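Local coordinates for uncharacterized protein (Magnetospirillum magneticum AMB-1, PDB 5MU5) that probably transfers sugars to flagellin as a Maf-family glycosyltransferase and is involved in the formation of bacterial flagella, at residues L386-P391 against I480-P485; F451-P456 against I468-R473. All coordinates share one frame; numbering follows the deposited sequence.

Contact 1 of 2, residues L386-P391 against I480-P485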
ATOM      1  N   LEU A 386      14.885  -3.500  -5.608  1.00 44.08           N
ATOM      2  CA  LEU A 386      15.187  -2.392  -4.747  1.00 45.11           C
ATOM      3  C   LEU A 386      13.966  -2.080  -3.891  1.00 49.12           C
ATOM      4  O   LEU A 386      12.831  -2.282  -4.321  1.00 49.45           O
ATOM      5  CB  LEU A 386      15.545  -1.164  -5.578  1.00 42.87           C
ATOM      6  CG  LEU A 386      16.781  -1.296  -6.456  1.00 42.04           C
ATOM      7  CD1 LEU A 386      16.887  -0.070  -7.330  1.00 42.77           C
ATOM      8  CD2 LEU A 386      18.053  -1.485  -5.637  1.00 42.01           C
ATOM      9  N   ASP A 387      14.242  -1.634  -2.668  1.00 52.47           N
ATOM     10  CA  ASP A 387      13.263  -1.073  -1.760  1.00 53.70           C
ATOM     11  C   ASP A 387      13.317   0.438  -1.922  1.00 52.64           C
ATOM     12  O   ASP A 387      14.384   1.002  -2.229  1.00 48.30           O
ATOM     13  CB  ASP A 387      13.638  -1.382  -0.314  1.00 60.04           C
ATOM     14  CG  ASP A 387      13.506  -2.844   0.027  1.00 69.08           C
ATOM     15  OD1 ASP A 387      12.689  -3.539  -0.615  1.00 74.73           O
ATOM     16  OD2 ASP A 387      14.219  -3.296   0.955  1.00 76.77           O
ATOM     17  N   ASP A 388      12.182   1.091  -1.679  1.00 47.15           N
ATOM     18  CA  ASP A 388      12.084   2.542  -1.753  1.00 46.36           C
ATOM     19  C   ASP A 388      12.584   3.065  -3.092  1.00 42.61           C
ATOM     20  O   ASP A 388      13.189   4.127  -3.158  1.00 44.35           O
ATOM     21  CB  ASP A 388      12.826   3.207  -0.573  1.00 49.02           C
ATOM     22  CG  ASP A 388      12.178   2.893   0.795  1.00 55.27           C
ATOM     23  OD1 ASP A 388      10.931   3.045   0.927  1.00 55.54           O
ATOM     24  OD2 ASP A 388      12.915   2.511   1.742  1.00 58.21           O
ATOM     25  N   SER A 389      12.328   2.315  -4.160  1.00 41.46           N
ATOM     26  CA  SER A 389      12.709   2.754  -5.499  1.00 42.95           C
ATOM     27  C   SER A 389      11.727   3.794  -5.999  1.00 41.17           C
ATOM     28  O   SER A 389      12.024   4.476  -6.987  1.00 38.86           O
ATOM     29  CB  SER A 389      12.833   1.597  -6.507  1.00 42.84           C
ATOM     30  OG  SER A 389      11.598   0.984  -6.776  1.00 45.62           O
ATOM     31  N   GLY A 390      10.576   3.902  -5.320  1.00 38.04           N
ATOM     32  CA  GLY A 390       9.553   4.924  -5.613  1.00 37.98           C
ATOM     33  C   GLY A 390       9.377   5.850  -4.420  1.00 36.32           C
ATOM     34  O   GLY A 390      10.014   5.633  -3.376  1.00 34.45           O
ATOM     35  N   PRO A 391       8.451   6.816  -4.515  1.00 35.94           N
ATOM     36  CA  PRO A 391       7.496   7.016  -5.599  1.00 36.49           C
ATOM     37  C   PRO A 391       8.023   7.700  -6.861  1.00 37.02           C
ATOM     38  O   PRO A 391       7.385   7.600  -7.902  1.00 43.46           O
ATOM     39  CB  PRO A 391       6.410   7.892  -4.949  1.00 35.08           C
ATOM     40  CG  PRO A 391       7.114   8.633  -3.861  1.00 34.00           C
ATOM     41  CD  PRO A 391       8.117   7.658  -3.340  1.00 36.91           C
ATOM     42  N   ILE A 480      18.181   6.217   3.002  1.00 33.45           N
ATOM     43  CA  ILE A 480      19.495   6.655   3.440  1.00 33.12           C
ATOM     44  C   ILE A 480      19.753   6.203   4.868  1.00 35.34           C
ATOM     45  O   ILE A 480      20.832   5.683   5.176  1.00 36.96           O
ATOM     46  CB  ILE A 480      19.680   8.161   3.249  1.00 32.84           C
ATOM     47  CG1 ILE A 480      19.783   8.463   1.742  1.00 32.61           C
ATOM     48  CG2 ILE A 480      20.954   8.624   3.916  1.00 33.70           C
ATOM     49  CD1 ILE A 480      19.591   9.917   1.372  1.00 32.76           C
ATOM     50  N   GLY A 481      18.752   6.373   5.731  1.00 35.04           N
ATOM     51  CA  GLY A 481      18.833   5.905   7.108  1.00 36.29           C
ATOM     52  C   GLY A 481      19.191   4.435   7.282  1.00 35.53           C
ATOM     53  O   GLY A 481      19.937   4.091   8.166  1.00 37.14           O
ATOM     54  N   ARG A 482      18.691   3.567   6.426  1.00 37.44           N
ATOM     55  CA  ARG A 482      19.019   2.140   6.519  1.00 40.54           C
ATOM     56  C   ARG A 482      20.499   1.794   6.239  1.00 41.12           C
ATOM     57  O   ARG A 482      20.934   0.694   6.548  1.00 44.66           O
ATOM     58  CB  ARG A 482      18.105   1.331   5.615  1.00 42.95           C
ATOM     59  CG  ARG A 482      16.647   1.409   6.050  1.00 48.33           C
ATOM     60  CD  ARG A 482      15.714   0.680   5.098  1.00 55.01           C
ATOM     61  NE  ARG A 482      16.046  -0.740   5.052  1.00 63.98           N
ATOM     62  CZ  ARG A 482      15.597  -1.608   4.145  1.00 72.92           C
ATOM     63  NH1 ARG A 482      14.778  -1.215   3.170  1.00 73.08           N
ATOM     64  NH2 ARG A 482      15.983  -2.883   4.213  1.00 76.89           N
ATOM     65  N   TYR A 483      21.278   2.728   5.691  1.00 39.16           N
ATOM     66  CA  TYR A 483      22.693   2.481   5.415  1.00 37.51           C
ATOM     67  C   TYR A 483      23.626   3.298   6.286  1.00 40.02           C
ATOM     68  O   TYR A 483      24.831   3.355   6.037  1.00 40.37           O
ATOM     69  CB  TYR A 483      22.986   2.778   3.936  1.00 37.41           C
ATOM     70  CG  TYR A 483      22.391   1.792   2.944  1.00 35.24           C
ATOM     71  CD1 TYR A 483      21.087   1.927   2.499  1.00 35.11           C
ATOM     72  CD2 TYR A 483      23.136   0.737   2.461  1.00 35.13           C
ATOM     73  CE1 TYR A 483      20.536   1.035   1.585  1.00 35.54           C
ATOM     74  CE2 TYR A 483      22.618  -0.148   1.532  1.00 34.85           C
ATOM     75  CZ  TYR A 483      21.322   0.003   1.099  1.00 35.03           C
ATOM     76  OH  TYR A 483      20.808  -0.870   0.192  1.00 33.51           O
ATOM     77  N   ARG A 484      23.083   3.986   7.280  1.00 44.51           N
ATOM     78  CA  ARG A 484      23.935   4.706   8.225  1.00 49.06           C
ATOM     79  C   ARG A 484      24.444   3.700   9.247  1.00 47.02           C
ATOM     80  O   ARG A 484      23.814   2.669   9.443  1.00 52.03           O
ATOM     81  CB  ARG A 484      23.183   5.884   8.852  1.00 51.82           C
ATOM     82  CG  ARG A 484      22.928   6.973   7.817  1.00 53.39           C
ATOM     83  CD  ARG A 484      22.475   8.268   8.437  1.00 58.99           C
ATOM     84  NE  ARG A 484      23.442   8.747   9.419  1.00 67.00           N
ATOM     85  CZ  ARG A 484      23.234   9.769  10.246  1.00 69.13           C
ATOM     86  NH1 ARG A 484      22.093  10.455  10.217  1.00 67.52           N
ATOM     87  NH2 ARG A 484      24.184  10.112  11.106  1.00 70.82           N
ATOM     88  N   PRO A 485      25.614   3.949   9.850  1.00 47.94           N
ATOM     89  CA  PRO A 485      26.476   5.113   9.710  1.00 48.05           C
ATOM     90  C   PRO A 485      27.477   5.061   8.550  1.00 45.45           C
ATOM     91  O   PRO A 485      28.217   6.012   8.368  1.00 46.04           O
ATOM     92  CB  PRO A 485      27.233   5.104  11.033  1.00 50.33           C
ATOM     93  CG  PRO A 485      27.417   3.636  11.313  1.00 50.63           C
ATOM     94  CD  PRO A 485      26.272   2.905  10.663  1.00 49.35           C
TER
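Asp-387 and Arg-482 meet in a single-pronged salt bridge, which makes up most of this contact. NH1 of Arg-482 donates to OD2 of Asp-387 over 3.1 Å, and the N-H...O angle of 167° makes the bond nearly straight. The oxygen is used on its anti side, with the donor somewhat out of the carboxylate plane, whereas the acceptor lies almost in the plane of the guanidinium. The two flat groups are turned only 25° apart, yet the side chains that carry them cross at about a right angle. One nitrogen and one oxygen make the bridge: OD1 of Asp-387 is 4.9 Å from NH1 of Arg-482, and NH2 stays 3.7 Å from OD2. The arginine chain bends at its third torsion (chi3 62°), which turns the guanidinium so that its NH1 corner faces the loop.

In the fold, residues 386-391 form the loop that leads into helix 393-404, while residues 480-485 run from helix 467-482 into a loop. Those two helices precede strands 408-412 and 488-491, parallel neighbours in the large mixed sheet, and they touch through Ile-480 on Thr-398.

Asp-388 adds a more distant opposite charge. Its OD2 stands 4.4 Å from NH1 of Arg-482, beyond salt-bridge range and also near the guanidinium plane, but on the NE side of NH1, whereas Asp-387 lies on the NH2 side; its OD1 instead pairs with Arg-478, one helical turn earlier. Two carboxylates near NH1 would be expected to favour the arginine's positive charge. The site is at the surface, and a 1,2-ethanediol, probably from the crystallisation liquor, has its nearest atom about 3 Å from the side chain of Arg-482.

Contact 2 of 2, residues F451-P456 against I468-R473. With EDO (1,2-ethanediol), chain G.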
ATOM      1  N   PHE A 451      -2.372  24.234  -2.239  1.00 53.17           N
ATOM      2  CA  PHE A 451      -1.497  23.603  -3.234  1.00 58.28           C
ATOM      3  C   PHE A 451      -0.199  23.095  -2.661  1.00 55.70           C
ATOM      4  O   PHE A 451       0.495  22.299  -3.304  1.00 52.87           O
ATOM      5  CB  PHE A 451      -1.161  24.614  -4.342  1.00 58.48           C
ATOM      6  CG  PHE A 451      -2.342  24.998  -5.155  1.00 56.20           C
ATOM      7  CD1 PHE A 451      -3.168  26.040  -4.744  1.00 56.15           C
ATOM      8  CD2 PHE A 451      -2.658  24.286  -6.303  1.00 52.80           C
ATOM      9  CE1 PHE A 451      -4.290  26.384  -5.486  1.00 57.78           C
ATOM     10  CE2 PHE A 451      -3.774  24.620  -7.045  1.00 55.86           C
ATOM     11  CZ  PHE A 451      -4.593  25.674  -6.634  1.00 57.51           C
ATOM     12  N   ASP A 452       0.098  23.543  -1.446  1.00 50.85           N
ATOM     13  CA  ASP A 452       1.436  23.465  -0.909  1.00 51.85           C
ATOM     14  C   ASP A 452       1.365  23.538   0.588  1.00 44.81           C
ATOM     15  O   ASP A 452       0.549  24.258   1.111  1.00 44.98           O
ATOM     16  CB  ASP A 452       2.216  24.737  -1.337  1.00 56.84           C
ATOM     17  CG  ASP A 452       2.656  24.728  -2.798  1.00 65.24           C
ATOM     18  OD1 ASP A 452       3.122  23.667  -3.273  1.00 71.01           O
ATOM     19  OD2 ASP A 452       2.584  25.806  -3.457  1.00 71.43           O
ATOM     20  N   VAL A 453       2.261  22.835   1.259  1.00 42.68           N
ATOM     21  CA  VAL A 453       2.464  23.000   2.686  1.00 39.35           C
ATOM     22  C   VAL A 453       3.856  23.562   2.983  1.00 37.38           C
ATOM     23  O   VAL A 453       4.807  23.285   2.280  1.00 37.15           O
ATOM     24  CB  VAL A 453       2.254  21.689   3.438  1.00 39.93           C
ATOM     25  CG1 VAL A 453       0.840  21.197   3.194  1.00 41.44           C
ATOM     26  CG2 VAL A 453       3.266  20.635   3.026  1.00 40.23           C
ATOM     27  N   ARG A 454       3.960  24.350   4.034  1.00 35.80           N
ATOM     28  CA  ARG A 454       5.235  24.912   4.461  1.00 39.28           C
ATOM     29  C   ARG A 454       6.119  23.885   5.196  1.00 37.93           C
ATOM     30  O   ARG A 454       5.705  23.279   6.167  1.00 43.94           O
ATOM     31  CB  ARG A 454       4.994  26.140   5.341  1.00 38.74           C
ATOM     32  CG  ARG A 454       4.338  27.293   4.582  1.00 42.57           C
ATOM     33  CD  ARG A 454       3.798  28.390   5.493  1.00 42.11           C
ATOM     34  NE  ARG A 454       4.858  29.068   6.232  1.00 43.13           N
ATOM     35  CZ  ARG A 454       5.460  30.197   5.857  1.00 45.87           C
ATOM     36  NH1 ARG A 454       5.137  30.811   4.727  1.00 47.58           N
ATOM     37  NH2 ARG A 454       6.401  30.723   6.624  1.00 44.19           N
ATOM     38  N   GLU A 455       7.349  23.725   4.736  1.00 36.12           N
ATOM     39  CA  GLU A 455       8.247  22.727   5.292  1.00 38.05           C
ATOM     40  C   GLU A 455       9.600  23.341   5.562  1.00 35.73           C
ATOM     41  O   GLU A 455       9.998  24.253   4.866  1.00 36.00           O
ATOM     42  CB  GLU A 455       8.414  21.559   4.314  1.00 37.71           C
ATOM     43  CG  GLU A 455       7.165  20.718   4.108  1.00 42.41           C
ATOM     44  CD  GLU A 455       6.620  20.104   5.398  1.00 47.04           C
ATOM     45  OE1 GLU A 455       7.400  19.483   6.162  1.00 44.54           O
ATOM     46  OE2 GLU A 455       5.406  20.249   5.655  1.00 47.72           O
ATOM     47  N   PRO A 456      10.322  22.839   6.571  1.00 38.50           N
ATOM     48  CA  PRO A 456      11.654  23.392   6.783  1.00 38.03           C
ATOM     49  C   PRO A 456      12.529  23.148   5.553  1.00 36.10           C
ATOM     50  O   PRO A 456      12.432  22.091   4.913  1.00 33.03           O
ATOM     51  CB  PRO A 456      12.188  22.606   8.002  1.00 38.14           C
ATOM     52  CG  PRO A 456      11.323  21.407   8.099  1.00 40.44           C
ATOM     53  CD  PRO A 456       9.987  21.822   7.584  1.00 40.81           C
ATOM     54  N   ILE A 468       3.073  14.740  -2.981  1.00 43.24           N
ATOM     55  CA  ILE A 468       3.909  13.750  -3.677  1.00 48.00           C
ATOM     56  C   ILE A 468       5.395  13.957  -3.353  1.00 47.14           C
ATOM     57  O   ILE A 468       6.182  12.988  -3.272  1.00 46.69           O
ATOM     58  CB  ILE A 468       3.685  13.757  -5.221  1.00 50.59           C
ATOM     59  CG1 ILE A 468       4.543  12.698  -5.952  1.00 54.29           C
ATOM     60  CG2 ILE A 468       4.060  15.103  -5.830  1.00 53.14           C
ATOM     61  CD1 ILE A 468       4.309  11.250  -5.558  1.00 56.16           C
ATOM     62  N   MET A 469       5.771  15.220  -3.181  1.00 42.66           N
ATOM     63  CA  MET A 469       7.132  15.570  -2.836  1.00 41.46           C
ATOM     64  C   MET A 469       7.514  15.183  -1.390  1.00 39.07           C
ATOM     65  O   MET A 469       8.668  14.832  -1.110  1.00 36.64           O
ATOM     66  CB  MET A 469       7.343  17.044  -3.131  1.00 46.59           C
ATOM     67  CG  MET A 469       7.135  17.310  -4.611  1.00 51.77           C
ATOM     68  SD  MET A 469       7.787  18.876  -5.150  1.00 67.75           S
ATOM     69  CE  MET A 469       6.532  20.080  -4.733  1.00 60.03           C
ATOM     70  N   LEU A 470       6.548  15.214  -0.479  1.00 36.48           N
ATOM     71  CA  LEU A 470       6.817  14.827   0.898  1.00 38.08           C
ATOM     72  C   LEU A 470       7.024  13.312   0.980  1.00 35.90           C
ATOM     73  O   LEU A 470       7.869  12.856   1.746  1.00 33.90           O
ATOM     74  CB  LEU A 470       5.694  15.277   1.833  1.00 41.48           C
ATOM     75  CG  LEU A 470       5.360  16.782   1.761  1.00 43.99           C
ATOM     76  CD1 LEU A 470       4.039  17.054   2.456  1.00 48.00           C
ATOM     77  CD2 LEU A 470       6.444  17.645   2.350  1.00 43.33           C
ATOM     78  N   TRP A 471       6.268  12.547   0.190  1.00 36.54           N
ATOM     79  CA  TRP A 471       6.446  11.085   0.130  1.00 39.01           C
ATOM     80  C   TRP A 471       7.812  10.777  -0.439  1.00 34.60           C
ATOM     81  O   TRP A 471       8.516   9.915   0.057  1.00 36.97           O
ATOM     82  CB  TRP A 471       5.403  10.393  -0.750  1.00 41.69           C
ATOM     83  CG  TRP A 471       3.967  10.591  -0.327  1.00 47.63           C
ATOM     84  CD1 TRP A 471       3.506  10.900   0.919  1.00 43.46           C
ATOM     85  CD2 TRP A 471       2.805  10.416  -1.152  1.00 49.50           C
ATOM     86  NE1 TRP A 471       2.144  10.981   0.905  1.00 48.88           N
ATOM     87  CE2 TRP A 471       1.682  10.674  -0.347  1.00 49.05           C
ATOM     88  CE3 TRP A 471       2.612  10.065  -2.494  1.00 54.03           C
ATOM     89  CZ2 TRP A 471       0.370  10.609  -0.838  1.00 52.35           C
ATOM     90  CZ3 TRP A 471       1.300  10.004  -2.993  1.00 57.70           C
ATOM     91  CH2 TRP A 471       0.199  10.283  -2.162  1.00 54.42           C
ATOM     92  N   THR A 472       8.190  11.514  -1.475  1.00 33.90           N
ATOM     93  CA  THR A 472       9.488  11.354  -2.071  1.00 33.11           C
ATOM     94  C   THR A 472      10.540  11.669  -1.043  1.00 33.73           C
ATOM     95  O   THR A 472      11.479  10.900  -0.877  1.00 35.60           O
ATOM     96  CB  THR A 472       9.644  12.261  -3.294  1.00 34.73           C
ATOM     97  OG1 THR A 472       8.725  11.844  -4.301  1.00 36.43           O
ATOM     98  CG2 THR A 472      11.071  12.182  -3.857  1.00 35.15           C
ATOM     99  N   ARG A 473      10.388  12.801  -0.349  1.00 33.85           N
ATOM    100  CA  ARG A 473      11.313  13.181   0.721  1.00 33.36           C
ATOM    101  C   ARG A 473      11.416  12.136   1.814  1.00 33.81           C
ATOM    102  O   ARG A 473      12.517  11.832   2.297  1.00 33.27           O
ATOM    103  CB  ARG A 473      10.864  14.488   1.348  1.00 35.71           C
ATOM    104  CG  ARG A 473      11.711  14.955   2.521  1.00 36.04           C
ATOM    105  CD  ARG A 473      10.937  15.988   3.322  1.00 36.41           C
ATOM    106  NE  ARG A 473       9.856  15.348   4.036  1.00 37.94           N
ATOM    107  CZ  ARG A 473       8.923  15.987   4.731  1.00 39.99           C
ATOM    108  NH1 ARG A 473       8.944  17.314   4.821  1.00 38.28           N
ATOM    109  NH2 ARG A 473       7.967  15.285   5.332  1.00 41.27           N
TER
HETATM  110  C1  EDO G 706       5.930  34.447   5.654  1.00 65.87           C
HETATM  111  O1  EDO G 706       5.440  34.697   4.342  1.00 66.95           O
HETATM  112  C2  EDO G 706       7.437  34.657   5.680  1.00 70.29           C
HETATM  113  O2  EDO G 706       8.060  33.424   6.057  1.00 72.25           O
HETATM  114  O   HOH W   1      11.395  19.010   5.096  1.00 43.28           O
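Glu-455 and Val-453 both turn toward Leu-470 and Arg-473, joining the edge strand of a three-stranded antiparallel sheet to the helix that follows its hairpin. Strand 453-456 pairs with strand 462-465, and the chain then enters helix 467-482, a beta-beta-alpha arrangement.

Leu-470 straddles the two strand residues with its methyl branches: CD1 reaches CG2 of Val-453 at 3.7 Å, and CD2 touches CG of Glu-455 at 3.6 Å, the side chains meeting at a slant in both cases. The same CD2 also lies 3.5 Å above one face of the Arg-473 guanidinium, toward its rim.

Glu-455 folds back at its second torsion (chi2 -58°), and its carboxylate is met by Arg-473 coming across at about a right angle. NH1 of Arg-473 donates to OE1 of Glu-455 over 3.0 Å in a salt bridge. That oxygen lies in the guanidinium plane, but the donor approaches from above the carboxylate, the two planes being 63° apart. With an alanine in place of Glu-455, NH1 of Arg-473 would probably lose its anionic mate, and a gap would open beside CD2 of Leu-470 where CG and the carboxylate now lie.

NH1 of Arg-473 has a second link to the strand: it donates over 3.0 Å to a water, which in turn donates over 3.3 Å to the carbonyl O of Pro-456.

Overall arrangement
Both contacts use helix 467-482: contact 2 takes its early turns and contact 1 its far end, with centres 18 Å apart. In sequence contact 2 is nested inside the loop that contact 1 closes. The two also touch directly, because Pro-391, which follows a cis peptide bond in the 386-391 loop, packs on the helix residues of contact 2. Its CG lies 3.6 Å from OG1 of Thr-472, and its CB is 4.0 Å from CD1 of Ile-468. One helix is thus flanked by the loop and by strand 453-456. The contact centres lie about 17 and 19 Å from the centre of the chain, and both contacts are at the surface.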